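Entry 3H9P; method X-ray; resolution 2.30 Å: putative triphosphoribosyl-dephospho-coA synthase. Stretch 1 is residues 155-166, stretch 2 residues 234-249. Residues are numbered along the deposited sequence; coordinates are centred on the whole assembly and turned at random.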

# COMPACT_ATOMS: atom_id res chain seq x y z
N LYS A 155 -8.67 -8.01 -17.31
CA LYS A 155 -8.66 -9.47 -17.46
C LYS A 155 -9.57 -10.23 -16.47
O LYS A 155 -10.24 -11.18 -16.85
CB LYS A 155 -7.24 -10.01 -17.44
CG LYS A 155 -6.54 -9.80 -18.80
CD LYS A 155 -5.02 -9.66 -18.65
CE LYS A 155 -4.32 -10.99 -18.35
NZ LYS A 155 -2.87 -10.78 -17.91
N ILE A 156 -9.63 -9.82 -15.22
CA ILE A 156 -10.57 -10.45 -14.29
C ILE A 156 -12.04 -10.23 -14.67
O ILE A 156 -12.84 -11.15 -14.65
CB ILE A 156 -10.29 -10.00 -12.84
CG1 ILE A 156 -8.85 -10.42 -12.47
CG2 ILE A 156 -11.28 -10.63 -11.90
CD1 ILE A 156 -8.16 -9.60 -11.33
N SER A 157 -12.39 -9.03 -15.09
CA SER A 157 -13.76 -8.72 -15.45
C SER A 157 -14.26 -9.53 -16.64
O SER A 157 -15.41 -9.99 -16.65
CB SER A 157 -13.88 -7.21 -15.73
OG SER A 157 -13.50 -6.49 -14.57
N ILE A 158 -13.41 -9.66 -17.65
CA ILE A 158 -13.66 -10.47 -18.86
C ILE A 158 -13.86 -11.95 -18.53
O ILE A 158 -14.81 -12.57 -19.02
CB ILE A 158 -12.48 -10.34 -19.88
CG1 ILE A 158 -12.47 -8.92 -20.44
CG2 ILE A 158 -12.57 -11.39 -21.04
CD1 ILE A 158 -11.15 -8.53 -21.09
N GLU A 159 -12.99 -12.49 -17.69
CA GLU A 159 -13.10 -13.88 -17.22
C GLU A 159 -14.39 -14.06 -16.44
O GLU A 159 -15.09 -15.07 -16.60
CB GLU A 159 -11.86 -14.26 -16.36
CG GLU A 159 -12.06 -15.48 -15.48
CD GLU A 159 -11.06 -15.60 -14.33
OE1 GLU A 159 -10.26 -14.64 -14.06
OE2 GLU A 159 -11.08 -16.67 -13.67
N GLY A 160 -14.73 -13.09 -15.59
CA GLY A 160 -16.01 -13.10 -14.89
C GLY A 160 -17.17 -13.02 -15.89
O GLY A 160 -18.19 -13.73 -15.71
N ALA A 161 -17.02 -12.21 -16.95
CA ALA A 161 -18.11 -12.08 -17.91
C ALA A 161 -18.35 -13.42 -18.64
O ALA A 161 -19.49 -13.90 -18.76
CB ALA A 161 -17.81 -10.97 -18.89
N LYS A 162 -17.28 -14.03 -19.10
CA LYS A 162 -17.36 -15.35 -19.69
C LYS A 162 -17.99 -16.39 -18.73
O LYS A 162 -18.75 -17.24 -19.17
CB LYS A 162 -15.98 -15.79 -20.14
CG LYS A 162 -15.35 -14.91 -21.22
CD LYS A 162 -13.96 -15.46 -21.62
CE LYS A 162 -13.50 -14.89 -22.94
NZ LYS A 162 -12.00 -14.90 -23.08
N PHE A 163 -17.70 -16.29 -17.44
CA PHE A 163 -18.29 -17.20 -16.47
C PHE A 163 -19.82 -17.07 -16.49
O PHE A 163 -20.54 -18.07 -16.63
CB PHE A 163 -17.72 -16.87 -15.09
CG PHE A 163 -18.11 -17.83 -13.98
CD1 PHE A 163 -17.27 -18.88 -13.62
CD2 PHE A 163 -19.27 -17.62 -13.23
CE1 PHE A 163 -17.60 -19.74 -12.57
CE2 PHE A 163 -19.62 -18.47 -12.19
CZ PHE A 163 -18.78 -19.53 -11.84
N LEU A 164 -20.31 -15.83 -16.38
CA LEU A 164 -21.74 -15.50 -16.41
C LEU A 164 -22.40 -15.95 -17.68
O LEU A 164 -23.46 -16.59 -17.65
CB LEU A 164 -21.97 -13.99 -16.25
CG LEU A 164 -21.67 -13.36 -14.87
CD1 LEU A 164 -21.61 -11.81 -14.97
CD2 LEU A 164 -22.64 -13.86 -13.72
N LEU A 165 -21.78 -15.59 -18.81
CA LEU A 165 -22.29 -15.97 -20.11
C LEU A 165 -22.47 -17.48 -20.24
O LEU A 165 -23.44 -17.90 -20.84
CB LEU A 165 -21.43 -15.42 -21.25
CG LEU A 165 -21.33 -13.90 -21.45
CD1 LEU A 165 -20.57 -13.69 -22.74
CD2 LEU A 165 -22.71 -13.22 -21.48
N SER A 166 -21.56 -18.30 -19.70
CA SER A 166 -21.77 -19.76 -19.82
C SER A 166 -22.91 -20.23 -18.94
O SER A 166 -23.44 -21.31 -19.14
CB SER A 166 -20.50 -20.59 -19.58
OG SER A 166 -19.96 -20.35 -18.31
N ASP A 234 -16.98 -5.60 -6.15
CA ASP A 234 -16.59 -4.64 -7.21
C ASP A 234 -16.38 -5.37 -8.54
O ASP A 234 -16.98 -4.98 -9.56
CB ASP A 234 -15.34 -3.82 -6.83
CG ASP A 234 -15.60 -2.83 -5.66
OD1 ASP A 234 -16.78 -2.52 -5.42
OD2 ASP A 234 -14.65 -2.35 -4.98
N LEU A 235 -15.58 -6.45 -8.53
CA LEU A 235 -15.24 -7.18 -9.75
C LEU A 235 -16.43 -7.95 -10.29
O LEU A 235 -16.53 -8.23 -11.49
CB LEU A 235 -14.08 -8.13 -9.48
CG LEU A 235 -12.72 -7.43 -9.30
CD1 LEU A 235 -11.75 -8.29 -8.47
CD2 LEU A 235 -12.08 -7.07 -10.63
N THR A 236 -17.35 -8.29 -9.41
CA THR A 236 -18.54 -8.99 -9.86
C THR A 236 -19.38 -8.01 -10.71
O THR A 236 -19.95 -8.37 -11.73
CB THR A 236 -19.28 -9.53 -8.65
OG1 THR A 236 -18.42 -10.47 -8.03
CG2 THR A 236 -20.63 -10.21 -9.03
N ALA A 237 -19.40 -6.75 -10.30
CA ALA A 237 -20.17 -5.74 -10.97
C ALA A 237 -19.57 -5.40 -12.30
O ALA A 237 -20.30 -5.20 -13.26
CB ALA A 237 -20.28 -4.46 -10.09
N SER A 238 -18.26 -5.27 -12.38
CA SER A 238 -17.66 -4.91 -13.66
C SER A 238 -17.85 -6.07 -14.67
O SER A 238 -18.03 -5.82 -15.86
CB SER A 238 -16.19 -4.52 -13.49
OG SER A 238 -15.44 -5.60 -13.00
N SER A 239 -17.78 -7.32 -14.17
CA SER A 239 -18.06 -8.52 -14.97
C SER A 239 -19.50 -8.54 -15.53
O SER A 239 -19.69 -8.95 -16.66
CB SER A 239 -17.84 -9.80 -14.14
OG SER A 239 -16.49 -10.00 -13.87
N ILE A 240 -20.48 -8.16 -14.69
CA ILE A 240 -21.87 -8.05 -15.11
C ILE A 240 -21.99 -7.04 -16.24
O ILE A 240 -22.61 -7.32 -17.25
CB ILE A 240 -22.83 -7.62 -13.93
CG1 ILE A 240 -22.96 -8.73 -12.87
CG2 ILE A 240 -24.25 -7.31 -14.46
CD1 ILE A 240 -23.63 -8.28 -11.57
N PHE A 241 -21.36 -5.88 -16.08
CA PHE A 241 -21.37 -4.88 -17.11
C PHE A 241 -20.84 -5.42 -18.43
O PHE A 241 -21.47 -5.25 -19.46
CB PHE A 241 -20.65 -3.57 -16.73
CG PHE A 241 -20.76 -2.51 -17.85
CD1 PHE A 241 -21.92 -1.79 -18.04
CD2 PHE A 241 -19.74 -2.36 -18.78
CE1 PHE A 241 -22.07 -0.87 -19.11
CE2 PHE A 241 -19.86 -1.45 -19.85
CZ PHE A 241 -21.03 -0.71 -20.02
N LEU A 242 -19.68 -6.05 -18.42
CA LEU A 242 -19.18 -6.66 -19.67
C LEU A 242 -20.12 -7.72 -20.24
O LEU A 242 -20.37 -7.73 -21.45
CB LEU A 242 -17.76 -7.20 -19.51
CG LEU A 242 -16.75 -6.08 -19.21
CD1 LEU A 242 -15.34 -6.59 -18.88
CD2 LEU A 242 -16.73 -5.06 -20.37
N ALA A 243 -20.66 -8.59 -19.39
CA ALA A 243 -21.54 -9.66 -19.90
C ALA A 243 -22.80 -9.09 -20.57
O ALA A 243 -23.29 -9.63 -21.60
CB ALA A 243 -21.89 -10.66 -18.78
N LEU A 244 -23.32 -8.01 -19.97
CA LEU A 244 -24.48 -7.26 -20.51
C LEU A 244 -24.20 -6.70 -21.89
O LEU A 244 -25.03 -6.80 -22.81
CB LEU A 244 -24.88 -6.09 -19.61
CG LEU A 244 -25.49 -6.46 -18.26
CD1 LEU A 244 -25.75 -5.21 -17.47
CD2 LEU A 244 -26.78 -7.29 -18.43
N ALA A 245 -23.01 -6.12 -22.04
CA ALA A 245 -22.67 -5.52 -23.30
C ALA A 245 -22.45 -6.59 -24.33
O ALA A 245 -22.73 -6.37 -25.49
CB ALA A 245 -21.45 -4.65 -23.18
N GLU A 246 -21.96 -7.75 -23.91
CA GLU A 246 -21.68 -8.84 -24.86
C GLU A 246 -22.99 -9.46 -25.38
O GLU A 246 -23.11 -9.81 -26.55
CB GLU A 246 -20.77 -9.89 -24.20
CG GLU A 246 -20.27 -11.00 -25.15
CD GLU A 246 -19.48 -10.48 -26.37
OE1 GLU A 246 -18.85 -9.41 -26.32
OE2 GLU A 246 -19.48 -11.19 -27.39
N GLY A 247 -23.96 -9.59 -24.49
CA GLY A 247 -25.27 -10.15 -24.82
C GLY A 247 -25.42 -11.35 -23.93
O GLY A 247 -24.93 -12.41 -24.25
N TRP A 248 -26.09 -11.17 -22.79
CA TRP A 248 -26.28 -12.21 -21.79
C TRP A 248 -27.75 -12.66 -21.81
O TRP A 248 -28.61 -12.04 -21.22
CB TRP A 248 -25.81 -11.69 -20.42
CG TRP A 248 -25.81 -12.68 -19.26
CD1 TRP A 248 -25.77 -14.06 -19.33
CD2 TRP A 248 -25.84 -12.36 -17.87
NE1 TRP A 248 -25.79 -14.60 -18.06
CE2 TRP A 248 -25.83 -13.58 -17.15
CE3 TRP A 248 -25.90 -11.15 -17.16
CZ2 TRP A 248 -25.89 -13.63 -15.75
CZ3 TRP A 248 -25.93 -11.20 -15.77
CH2 TRP A 248 -25.93 -12.43 -15.08
N ARG A 249 -28.01 -13.76 -22.52
CA ARG A 249 -29.39 -14.16 -22.84
C ARG A 249 -29.69 -15.39 -22.02
O ARG A 249 -29.16 -16.45 -22.38
CB ARG A 249 -29.55 -14.52 -24.33
CG ARG A 249 -28.56 -13.87 -25.32
CD ARG A 249 -29.25 -12.86 -26.20
NE ARG A 249 -28.37 -12.21 -27.18
CZ ARG A 249 -28.21 -10.89 -27.27
NH1 ARG A 249 -28.88 -10.09 -26.46
NH2 ARG A 249 -27.42 -10.36 -28.19
OXT ARG A 249 -30.42 -15.35 -21.01

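The polar centre of this contact is a cluster of three serines. Ser-157 OG lies 2.6 Å from Ser-238 OG, a short hydrogen bond between two hydroxyls. Ser-239 OG is 3.0 Å from Ser-157 O and also 3.0 Å from Leu-235 O, one helical turn back in its own helix. Ser-239 OG has one proton and two carbonyls, Ser-157 O and Leu-235 O, within reach, and the geometry does not settle how it is used. Ser-157 O also accepts the backbone bond from Ala-161 N at 2.8 Å, so the helix keeps its own pairing here. A CA-H...O contact adds to the cluster, with Ser-239 CA 3.5 Å from Ser-157 O.

These small residues let the backbones come close. The helix axes approach to 7.6 Å and cross at -62°. The CA atoms of Ser-157 and Ser-239 are 4.3 Å apart. Ser-157 and Ser-239 each sit as a knob in a hole of the other helix: Ser-157 among Leu-235, Ser-238, Ser-239 and Leu-242, and Ser-239 among Ser-157, Gly-160, Ala-161 and Leu-164. Gly-160 CA is 3.3 Å from Ser-239 OG. An ideal CB on Gly-160 would lie 2.0 Å from Ser-239 OG, a clash.

Apolar packing surrounds the serines. Ile-156 CG2 meets Leu-235 CD2 at 3.9 Å. Ala-161 CB lies 3.8 Å from Leu-242 CB. Leu-164 points toward the second helix, and its CD1 is 4.0 Å from both Ile-240 CG1 and Ala-243 CB.

Beyond the helix end, Gly-247 turns the chain with positive phi. Trp-248 then packs against the first helix. Leu-164 CB lies over one face of the Trp-248 ring, 4.2 Å from the centroid of its six-membered ring. Leu-165 CD2 reaches Trp-248 CB at 3.6 Å and Ala-243 CB at 3.8 Å.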